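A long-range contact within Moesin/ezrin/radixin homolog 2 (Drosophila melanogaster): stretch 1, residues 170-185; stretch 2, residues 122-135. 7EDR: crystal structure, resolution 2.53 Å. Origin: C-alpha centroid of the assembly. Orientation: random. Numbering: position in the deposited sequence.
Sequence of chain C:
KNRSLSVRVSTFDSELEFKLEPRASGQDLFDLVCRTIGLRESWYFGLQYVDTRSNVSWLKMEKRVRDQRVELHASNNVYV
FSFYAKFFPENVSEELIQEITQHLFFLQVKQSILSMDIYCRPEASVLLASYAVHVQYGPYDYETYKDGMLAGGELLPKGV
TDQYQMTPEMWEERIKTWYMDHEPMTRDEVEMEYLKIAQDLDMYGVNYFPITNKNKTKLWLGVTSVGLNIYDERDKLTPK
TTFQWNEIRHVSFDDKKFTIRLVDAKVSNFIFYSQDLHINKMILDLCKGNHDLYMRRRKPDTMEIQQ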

# COMPACT_ATOMS: atom_id res chain seq x y z
N MET C 170 39.60 31.00 1.79
CA MET C 170 39.97 29.70 2.32
C MET C 170 38.75 28.81 2.47
O MET C 170 38.80 27.61 2.18
CB MET C 170 40.70 29.86 3.65
CG MET C 170 42.15 30.27 3.52
SD MET C 170 42.84 31.02 5.02
CE MET C 170 43.13 29.57 6.06
N TRP C 171 37.64 29.39 2.94
CA TRP C 171 36.38 28.65 2.97
C TRP C 171 35.93 28.27 1.56
O TRP C 171 35.61 27.10 1.28
CB TRP C 171 35.29 29.48 3.65
CG TRP C 171 35.37 29.59 5.15
CD1 TRP C 171 35.61 30.72 5.87
CD2 TRP C 171 35.16 28.55 6.12
NE1 TRP C 171 35.59 30.45 7.22
CE2 TRP C 171 35.31 29.12 7.40
CE3 TRP C 171 34.87 27.18 6.03
CZ2 TRP C 171 35.17 28.38 8.58
CZ3 TRP C 171 34.74 26.44 7.22
CH2 TRP C 171 34.90 27.04 8.47
N GLU C 172 35.93 29.24 0.64
CA GLU C 172 35.50 28.97 -0.73
C GLU C 172 36.29 27.83 -1.36
O GLU C 172 35.72 26.99 -2.07
CB GLU C 172 35.61 30.25 -1.57
CG GLU C 172 34.62 31.34 -1.13
CD GLU C 172 35.07 32.76 -1.46
OE1 GLU C 172 34.55 33.70 -0.81
OE2 GLU C 172 35.92 32.95 -2.37
N GLU C 173 37.60 27.76 -1.10
CA GLU C 173 38.39 26.70 -1.73
C GLU C 173 37.98 25.32 -1.23
O GLU C 173 37.98 24.34 -2.00
CB GLU C 173 39.88 26.93 -1.49
CG GLU C 173 40.78 26.16 -2.44
CD GLU C 173 40.60 26.57 -3.90
OE1 GLU C 173 40.08 27.67 -4.18
OE2 GLU C 173 40.98 25.76 -4.78
N ARG C 174 37.63 25.22 0.05
CA ARG C 174 37.15 23.94 0.59
C ARG C 174 35.76 23.58 0.07
O ARG C 174 35.50 22.40 -0.19
CB ARG C 174 37.19 24.00 2.11
CG ARG C 174 38.60 24.19 2.58
CD ARG C 174 38.66 24.15 4.06
NE ARG C 174 39.55 23.09 4.48
CZ ARG C 174 40.78 23.30 4.90
NH1 ARG C 174 41.24 24.55 4.95
NH2 ARG C 174 41.53 22.28 5.29
N ILE C 175 34.88 24.57 -0.13
CA ILE C 175 33.60 24.30 -0.76
C ILE C 175 33.80 23.84 -2.20
O ILE C 175 33.20 22.84 -2.63
CB ILE C 175 32.72 25.57 -0.68
CG1 ILE C 175 32.46 25.93 0.79
CG2 ILE C 175 31.44 25.40 -1.46
CD1 ILE C 175 31.87 27.30 1.00
N LYS C 176 34.68 24.52 -2.95
CA LYS C 176 34.96 24.14 -4.33
C LYS C 176 35.54 22.73 -4.41
O LYS C 176 35.22 21.97 -5.33
CB LYS C 176 35.91 25.14 -4.97
CG LYS C 176 36.42 24.67 -6.33
CD LYS C 176 37.53 25.55 -6.88
CE LYS C 176 38.00 25.03 -8.25
NZ LYS C 176 39.09 25.84 -8.86
N THR C 177 36.42 22.38 -3.47
CA THR C 177 37.07 21.07 -3.53
C THR C 177 36.06 19.95 -3.33
O THR C 177 36.13 18.90 -3.99
CB THR C 177 38.18 21.00 -2.48
OG1 THR C 177 39.07 22.11 -2.67
CG2 THR C 177 38.95 19.69 -2.61
N TRP C 178 35.10 20.15 -2.41
CA TRP C 178 34.06 19.17 -2.20
C TRP C 178 33.07 19.15 -3.37
O TRP C 178 32.68 18.08 -3.85
CB TRP C 178 33.34 19.46 -0.89
CG TRP C 178 32.87 18.24 -0.22
CD1 TRP C 178 32.47 17.07 -0.80
CD2 TRP C 178 32.77 18.04 1.19
NE1 TRP C 178 32.12 16.15 0.16
CE2 TRP C 178 32.29 16.73 1.39
CE3 TRP C 178 33.03 18.84 2.30
CZ2 TRP C 178 32.08 16.21 2.66
CZ3 TRP C 178 32.82 18.32 3.54
CH2 TRP C 178 32.35 17.02 3.72
N TYR C 179 32.68 20.34 -3.85
CA TYR C 179 31.84 20.44 -5.04
C TYR C 179 32.43 19.64 -6.21
O TYR C 179 31.71 18.90 -6.89
CB TYR C 179 31.67 21.92 -5.39
CG TYR C 179 31.08 22.25 -6.74
CD1 TYR C 179 29.81 21.80 -7.10
CD2 TYR C 179 31.77 23.08 -7.64
CE1 TYR C 179 29.26 22.13 -8.33
CE2 TYR C 179 31.21 23.42 -8.87
CZ TYR C 179 29.96 22.94 -9.21
OH TYR C 179 29.40 23.26 -10.42
N MET C 180 33.74 19.76 -6.45
CA MET C 180 34.37 19.02 -7.54
C MET C 180 34.16 17.51 -7.44
O MET C 180 34.26 16.81 -8.46
CB MET C 180 35.88 19.27 -7.58
CG MET C 180 36.32 20.64 -8.03
SD MET C 180 38.13 20.75 -8.18
CE MET C 180 38.66 19.16 -7.53
N ASP C 181 33.88 17.00 -6.25
CA ASP C 181 33.92 15.57 -6.00
C ASP C 181 32.55 14.92 -6.02
O ASP C 181 32.46 13.70 -5.87
CB ASP C 181 34.59 15.32 -4.64
CG ASP C 181 34.90 13.87 -4.40
OD1 ASP C 181 34.54 13.37 -3.30
OD2 ASP C 181 35.51 13.24 -5.29
N HIS C 182 31.48 15.71 -6.17
CA HIS C 182 30.15 15.14 -6.18
C HIS C 182 29.98 14.25 -7.40
O HIS C 182 30.42 14.61 -8.50
CB HIS C 182 29.09 16.24 -6.19
CG HIS C 182 29.05 17.07 -4.94
ND1 HIS C 182 29.50 16.61 -3.72
CD2 HIS C 182 28.62 18.34 -4.73
CE1 HIS C 182 29.35 17.56 -2.81
NE2 HIS C 182 28.82 18.62 -3.40
N GLU C 183 29.38 13.08 -7.21
CA GLU C 183 28.90 12.33 -8.36
C GLU C 183 27.96 13.22 -9.16
O GLU C 183 27.14 13.94 -8.57
CB GLU C 183 28.17 11.06 -7.92
CG GLU C 183 28.99 9.80 -8.17
CD GLU C 183 28.44 8.59 -7.43
OE1 GLU C 183 28.81 7.45 -7.79
OE2 GLU C 183 27.64 8.80 -6.48
N PRO C 184 28.08 13.25 -10.47
CA PRO C 184 27.30 14.23 -11.24
C PRO C 184 25.82 13.87 -11.18
O PRO C 184 25.36 13.01 -11.94
CB PRO C 184 27.88 14.13 -12.65
CG PRO C 184 28.34 12.71 -12.73
CD PRO C 184 28.77 12.29 -11.34
N MET C 185 25.10 14.46 -10.24
CA MET C 185 23.68 14.22 -10.09
C MET C 185 22.92 15.36 -10.75
O MET C 185 23.47 16.42 -11.04
CB MET C 185 23.29 14.13 -8.61
CG MET C 185 24.21 13.27 -7.74
SD MET C 185 23.93 13.54 -5.97
CE MET C 185 25.63 13.74 -5.36
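Stretch 2 (122-135) PEASVLLASYAVHV

Stretch 2 is a helix that packs obliquely across the helix of stretch 1 through an apolar core, with one hydrogen bond where His182 meets Ser130. All of residues 122-135 are helical. The axes of the two helices approach to 8.4 Å, and their N-to-C directions differ by 64° (signed crossing angle -64°). The backbones come closest at Tyr179 and Ser130, whose CA atoms are 4.7 Å apart. So close an approach is compatible with the small side chain of Ser130, which points toward stretch 1; its CB lies 3.6 Å from Tyr179 N.

The two helices interlock by knobs and holes. Val126 sits among Trp171, Arg174, Ile175 and Trp178. Its CG2 is 3.8 Å from Trp171 CZ3, and its CG1 is 3.9 Å from both Ile175 CG1 and Trp178 CE3. In return, Ile175 sits among Val126, Ala129, Ser130 and Val133, with its CD1 3.9 Å from Ala129 CB.

Two aromatic rings take aliphatic groups over a face. Leu127 CB lies 4.1 Å from the centroid of the six-membered ring of Trp178. Val133 CG1 lies 3.8 Å from the centroid of the Tyr179 ring, almost exactly on its normal.

A type I turn from Tyr179 to His182 leads the chain on to the later part of stretch 2. His182 NE2 donates to Ser130 OG at 2.8 Å. Ser130 OG in turn donates to Leu127 O, also at 2.8 Å, so this hydroxyl links the imidazole to the helix backbone. The His182 and Tyr131 rings meet obliquely, with centroids 4.7 Å apart. His134 lies alongside: its CD2 is 3.8 Å from His182 CB, and its CE1 is 3.0 Å from Met185 O.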

# COMPACT_ATOMS: atom_id res chain seq x y z
N PRO C 122 30.01 23.38 11.70
CA PRO C 122 30.83 24.00 10.63
C PRO C 122 31.10 23.07 9.46
O PRO C 122 30.86 23.45 8.31
CB PRO C 122 32.12 24.40 11.37
CG PRO C 122 31.70 24.58 12.80
CD PRO C 122 30.58 23.61 13.04
N GLU C 123 31.60 21.86 9.70
CA GLU C 123 31.96 21.01 8.58
C GLU C 123 30.73 20.58 7.78
O GLU C 123 30.79 20.47 6.55
CB GLU C 123 32.78 19.80 9.06
CG GLU C 123 32.03 18.79 9.97
CD GLU C 123 31.94 19.21 11.45
OE1 GLU C 123 32.04 20.42 11.77
OE2 GLU C 123 31.74 18.31 12.30
N ALA C 124 29.59 20.36 8.46
CA ALA C 124 28.36 20.05 7.72
C ALA C 124 27.93 21.23 6.85
O ALA C 124 27.44 21.03 5.72
CB ALA C 124 27.25 19.67 8.69
N SER C 125 28.09 22.47 7.34
CA SER C 125 27.74 23.64 6.54
C SER C 125 28.57 23.71 5.26
O SER C 125 28.09 24.25 4.25
CB SER C 125 27.93 24.92 7.35
OG SER C 125 29.31 25.14 7.65
N VAL C 126 29.80 23.20 5.27
CA VAL C 126 30.58 23.21 4.03
C VAL C 126 29.99 22.22 3.04
O VAL C 126 29.84 22.53 1.85
CB VAL C 126 32.06 22.90 4.30
CG1 VAL C 126 32.80 22.72 2.98
CG2 VAL C 126 32.69 24.01 5.10
N LEU C 127 29.64 21.02 3.51
CA LEU C 127 28.99 20.05 2.64
C LEU C 127 27.69 20.61 2.06
O LEU C 127 27.48 20.59 0.84
CB LEU C 127 28.73 18.76 3.40
CG LEU C 127 27.86 17.71 2.70
CD1 LEU C 127 28.46 17.35 1.37
CD2 LEU C 127 27.78 16.50 3.56
N LEU C 128 26.82 21.14 2.92
CA LEU C 128 25.59 21.76 2.44
C LEU C 128 25.89 22.84 1.42
O LEU C 128 25.19 22.97 0.41
CB LEU C 128 24.80 22.34 3.62
CG LEU C 128 24.32 21.27 4.60
CD1 LEU C 128 23.66 21.91 5.79
CD2 LEU C 128 23.36 20.35 3.88
N ALA C 129 26.96 23.61 1.65
CA ALA C 129 27.29 24.68 0.73
C ALA C 129 27.69 24.12 -0.62
O ALA C 129 27.28 24.64 -1.66
CB ALA C 129 28.38 25.56 1.32
N SER C 130 28.48 23.03 -0.62
CA SER C 130 28.92 22.46 -1.89
C SER C 130 27.75 21.86 -2.68
O SER C 130 27.74 21.94 -3.91
CB SER C 130 30.01 21.42 -1.66
OG SER C 130 29.49 20.22 -1.14
N TYR C 131 26.74 21.31 -1.98
CA TYR C 131 25.49 20.91 -2.63
C TYR C 131 24.72 22.12 -3.17
O TYR C 131 24.21 22.09 -4.29
CB TYR C 131 24.59 20.14 -1.67
CG TYR C 131 25.04 18.74 -1.30
CD1 TYR C 131 25.87 17.99 -2.13
CD2 TYR C 131 24.62 18.17 -0.12
CE1 TYR C 131 26.27 16.71 -1.78
CE2 TYR C 131 25.01 16.88 0.24
CZ TYR C 131 25.83 16.16 -0.59
OH TYR C 131 26.20 14.89 -0.21
N ALA C 132 24.59 23.17 -2.36
CA ALA C 132 23.89 24.36 -2.84
C ALA C 132 24.52 24.87 -4.13
O ALA C 132 23.81 25.24 -5.08
CB ALA C 132 23.89 25.44 -1.77
N VAL C 133 25.85 24.87 -4.20
CA VAL C 133 26.53 25.34 -5.40
C VAL C 133 26.20 24.44 -6.58
O VAL C 133 25.83 24.92 -7.67
CB VAL C 133 28.05 25.42 -5.13
CG1 VAL C 133 28.84 25.61 -6.42
CG2 VAL C 133 28.33 26.53 -4.13
N HIS C 134 26.30 23.13 -6.38
CA HIS C 134 25.89 22.16 -7.41
C HIS C 134 24.44 22.37 -7.84
O HIS C 134 24.11 22.18 -9.01
CB HIS C 134 26.12 20.76 -6.86
CG HIS C 134 25.98 19.65 -7.86
ND1 HIS C 134 24.98 19.61 -8.81
CD2 HIS C 134 26.69 18.50 -8.01
CE1 HIS C 134 25.09 18.49 -9.51
NE2 HIS C 134 26.12 17.81 -9.05
N VAL C 135 23.56 22.75 -6.91
CA VAL C 135 22.17 22.99 -7.29
C VAL C 135 22.07 24.21 -8.20
O VAL C 135 21.29 24.23 -9.16
CB VAL C 135 21.28 23.14 -6.04
CG1 VAL C 135 20.03 23.91 -6.38
CG2 VAL C 135 20.93 21.78 -5.47